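Local coordinates for protein formiminotetrahydrofolate cyclodeaminase (PDB 1O5H) that probably catalyses the cyclisation of 5-formiminotetrahydrofolate to 5,10-methenyltetrahydrofolate with release of ammonia, at residues P32-A45 and L85-E97. Residues are numbered along the deposited sequence; the frame is centred on the assembly and turned at random.
Sequences PTPGGGAVGSVVGA and LFDLAKKDMEAFE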
# COMPACT_ATOMS: atom_id res chain seq x y z
N PRO A 32 13.24 -10.82 11.32
CA PRO A 32 13.33 -9.51 10.70
C PRO A 32 13.51 -9.55 9.18
O PRO A 32 13.79 -8.50 8.61
CB PRO A 32 14.60 -8.94 11.35
CG PRO A 32 15.49 -10.14 11.52
CD PRO A 32 14.57 -11.34 11.68
N THR A 33 13.37 -10.72 8.53
CA THR A 33 13.82 -10.91 7.12
C THR A 33 13.06 -10.00 6.20
O THR A 33 13.71 -9.11 5.64
CB THR A 33 13.79 -12.41 6.59
OG1 THR A 33 14.54 -13.27 7.45
CG2 THR A 33 14.52 -12.55 5.22
N PRO A 34 11.73 -10.17 6.01
CA PRO A 34 10.95 -9.18 5.22
C PRO A 34 10.39 -8.11 6.15
O PRO A 34 9.52 -8.38 6.97
CB PRO A 34 9.85 -10.03 4.56
CG PRO A 34 9.80 -11.31 5.38
CD PRO A 34 10.86 -11.27 6.48
N GLY A 35 10.94 -6.90 6.06
CA GLY A 35 10.50 -5.78 6.88
C GLY A 35 9.68 -4.78 6.07
O GLY A 35 9.25 -5.06 4.94
N GLY A 36 9.46 -3.61 6.66
CA GLY A 36 8.64 -2.58 6.05
C GLY A 36 9.06 -2.27 4.63
O GLY A 36 8.23 -2.33 3.70
N GLY A 37 10.36 -1.99 4.46
CA GLY A 37 10.94 -1.62 3.17
C GLY A 37 10.56 -2.62 2.13
O GLY A 37 10.01 -2.24 1.10
N ALA A 38 10.80 -3.91 2.41
CA ALA A 38 10.37 -4.99 1.51
C ALA A 38 8.88 -4.89 1.19
O ALA A 38 8.50 -4.87 -0.01
CB ALA A 38 10.70 -6.33 2.08
N VAL A 39 8.04 -4.79 2.23
CA VAL A 39 6.60 -4.66 2.01
C VAL A 39 6.31 -3.50 1.06
O VAL A 39 5.56 -3.65 0.08
CB VAL A 39 5.84 -4.47 3.31
CG1 VAL A 39 4.39 -4.22 3.05
CG2 VAL A 39 5.99 -5.68 4.20
N GLY A 40 6.93 -2.34 1.34
CA GLY A 40 6.86 -1.17 0.48
C GLY A 40 7.08 -1.47 -1.00
O GLY A 40 6.24 -1.13 -1.86
N SER A 41 8.21 -2.12 -1.32
CA SER A 41 8.42 -2.57 -2.69
C SER A 41 7.27 -3.40 -3.24
O SER A 41 6.86 -3.22 -4.40
CB SER A 41 9.69 -3.39 -2.81
OG SER A 41 10.79 -2.56 -2.54
N VAL A 42 6.76 -4.33 -2.43
CA VAL A 42 5.71 -5.21 -2.91
C VAL A 42 4.46 -4.39 -3.18
O VAL A 42 3.78 -4.55 -4.22
CB VAL A 42 5.41 -6.31 -1.93
CG1 VAL A 42 4.29 -7.18 -2.47
CG2 VAL A 42 6.67 -7.13 -1.71
N VAL A 43 4.19 -3.47 -2.28
CA VAL A 43 3.06 -2.57 -2.49
C VAL A 43 3.32 -1.77 -3.74
O VAL A 43 2.45 -1.61 -4.57
CB VAL A 43 2.84 -1.66 -1.32
CG1 VAL A 43 1.76 -0.72 -1.66
CG2 VAL A 43 2.47 -2.48 -0.05
N GLY A 44 4.54 -1.28 -3.90
CA GLY A 44 4.83 -0.45 -5.05
C GLY A 44 4.52 -1.22 -6.31
O GLY A 44 3.95 -0.70 -7.26
N ALA A 45 4.92 -2.49 -6.31
CA ALA A 45 4.75 -3.35 -7.47
C ALA A 45 3.29 -3.42 -7.82
O ALA A 45 2.93 -3.27 -8.96
CB ALA A 45 5.28 -4.71 -7.17
N LEU A 85 11.18 -3.74 -8.67
CA LEU A 85 10.66 -3.66 -7.31
C LEU A 85 10.73 -5.01 -6.64
O LEU A 85 11.13 -5.13 -5.47
CB LEU A 85 9.24 -3.11 -7.31
CG LEU A 85 9.05 -1.62 -7.66
CD1 LEU A 85 7.59 -1.30 -7.89
CD2 LEU A 85 9.61 -0.72 -6.59
N PHE A 86 10.36 -6.05 -7.37
CA PHE A 86 10.54 -7.39 -6.82
C PHE A 86 12.00 -7.69 -6.53
O PHE A 86 12.31 -8.37 -5.56
CB PHE A 86 9.94 -8.43 -7.74
CG PHE A 86 8.44 -8.47 -7.68
CD1 PHE A 86 7.78 -8.52 -6.45
CD2 PHE A 86 7.69 -8.49 -8.86
CE1 PHE A 86 6.39 -8.57 -6.38
CE2 PHE A 86 6.31 -8.55 -8.81
CZ PHE A 86 5.65 -8.58 -7.56
N ASP A 87 12.90 -7.15 -7.34
CA ASP A 87 14.28 -7.39 -7.06
C ASP A 87 14.66 -6.63 -5.81
O ASP A 87 15.40 -7.14 -4.94
CB ASP A 87 15.18 -7.03 -8.23
CG ASP A 87 16.58 -7.52 -8.03
OD1 ASP A 87 16.78 -8.76 -8.00
OD2 ASP A 87 17.56 -6.76 -7.86
N LEU A 88 14.13 -5.41 -5.68
CA LEU A 88 14.52 -4.56 -4.54
C LEU A 88 14.00 -5.08 -3.20
O LEU A 88 14.57 -4.79 -2.17
CB LEU A 88 14.10 -3.11 -4.75
CG LEU A 88 14.92 -2.41 -5.82
CD1 LEU A 88 14.22 -1.19 -6.35
CD2 LEU A 88 16.26 -2.05 -5.28
N ALA A 89 12.93 -5.85 -3.23
CA ALA A 89 12.45 -6.48 -2.03
C ALA A 89 13.49 -7.50 -1.60
O ALA A 89 13.89 -7.50 -0.45
CB ALA A 89 11.11 -7.12 -2.27
N LYS A 90 13.96 -8.34 -2.53
CA LYS A 90 15.01 -9.34 -2.27
C LYS A 90 16.23 -8.65 -1.67
O LYS A 90 16.73 -9.06 -0.63
CB LYS A 90 15.38 -10.05 -3.59
CG LYS A 90 16.25 -11.30 -3.56
CD LYS A 90 16.45 -11.72 -5.04
CE LYS A 90 17.60 -12.70 -5.39
NZ LYS A 90 17.78 -13.93 -4.58
N LYS A 91 16.69 -7.59 -2.34
CA LYS A 91 17.85 -6.84 -1.87
C LYS A 91 17.65 -6.37 -0.45
O LYS A 91 18.54 -6.53 0.37
CB LYS A 91 18.14 -5.64 -2.75
CG LYS A 91 18.87 -5.96 -4.03
CD LYS A 91 19.86 -4.86 -4.33
CE LYS A 91 20.81 -5.25 -5.47
NZ LYS A 91 20.28 -4.75 -6.76
N ASP A 92 16.48 -5.81 -0.14
CA ASP A 92 16.20 -5.28 1.20
C ASP A 92 16.46 -6.33 2.27
O ASP A 92 17.00 -6.02 3.33
CB ASP A 92 14.77 -4.78 1.31
CG ASP A 92 14.43 -4.21 2.70
OD1 ASP A 92 14.61 -2.99 2.90
OD2 ASP A 92 13.92 -4.91 3.63
N MSE A 93 16.07 -7.57 1.99
CA MSE A 93 16.25 -8.64 2.95
C MSE A 93 17.68 -9.07 3.00
O MSE A 93 18.21 -9.33 4.07
CB MSE A 93 15.36 -9.82 2.62
CG MSE A 93 13.94 -9.36 2.30
SE MSE A 93 12.70 -10.78 1.81
CE MSE A 93 11.45 -9.75 0.62
N GLU A 94 18.31 -9.11 1.85
CA GLU A 94 19.73 -9.39 1.80
C GLU A 94 20.52 -8.30 2.49
O GLU A 94 21.44 -8.59 3.25
CB GLU A 94 20.18 -9.53 0.36
CG GLU A 94 19.58 -10.72 -0.36
CD GLU A 94 20.03 -10.78 -1.80
OE1 GLU A 94 20.96 -10.03 -2.16
OE2 GLU A 94 19.44 -11.57 -2.58
N ALA A 95 20.16 -7.05 2.23
CA ALA A 95 20.89 -5.93 2.79
C ALA A 95 20.85 -5.96 4.30
O ALA A 95 21.85 -5.66 4.96
CB ALA A 95 20.36 -4.63 2.26
N PHE A 96 19.69 -6.35 4.84
CA PHE A 96 19.50 -6.42 6.29
C PHE A 96 20.34 -7.51 6.91
O PHE A 96 20.89 -7.32 7.97
CB PHE A 96 18.04 -6.65 6.67
CG PHE A 96 17.77 -6.48 8.14
CD1 PHE A 96 18.20 -7.44 9.07
CD2 PHE A 96 17.08 -5.34 8.61
CE1 PHE A 96 17.95 -7.29 10.44
CE2 PHE A 96 16.81 -5.16 9.99
CZ PHE A 96 17.25 -6.14 10.90
N GLU A 97 20.40 -8.66 6.25
CA GLU A 97 21.24 -9.77 6.73
C GLU A 97 22.68 -9.32 6.81
O GLU A 97 23.31 -9.48 7.83
CB GLU A 97 21.18 -10.99 5.81
CG GLU A 97 19.78 -11.52 5.51
CD GLU A 97 19.12 -12.24 6.68
OE1 GLU A 97 19.74 -12.38 7.75
OE2 GLU A 97 17.95 -12.68 6.51
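Ala45 CB lies over one face of the Phe86 ring, off centre toward the rim, in a CH-pi contact 4.2 Å from the centroid. At the other end of the interface Pro32 O lies over one face of the Phe96 ring, while its CE1 and CZ meet Pro32 CB. Between these rings, helix 36-45 and helix 85-97 pack as an antiparallel pair in the all-helical cyclodeaminase fold, their axes approaching to 8.2 Å at 175°. Small residues line this close approach: Ala38 lies beside Ala89, their CA atoms 4.4 Å apart, and Ser41 CB packs against Leu85 O and Ala89 CB. Asp92, swung with CG opposite the backbone N (chi1 180°), reaches the first turn of helix 36-45, its OD2 3.8 Å from Ala38 CB. Nearby, the glycine-rich start of helix 36-45 also meets the second subunit, whose Asp149 accepts a hydrogen bond from Gly36 N. Val124 of helix 107-141 packs on Ser41, and Val27 of helix 20-28 on Pro34. The selenomethionine Met93 runs extended beyond CG, crossing the Thr33 side chain at about a right angle; its SE rests 4.0 Å from Pro34 CB and its CE 3.8 Å from Ala38 CB.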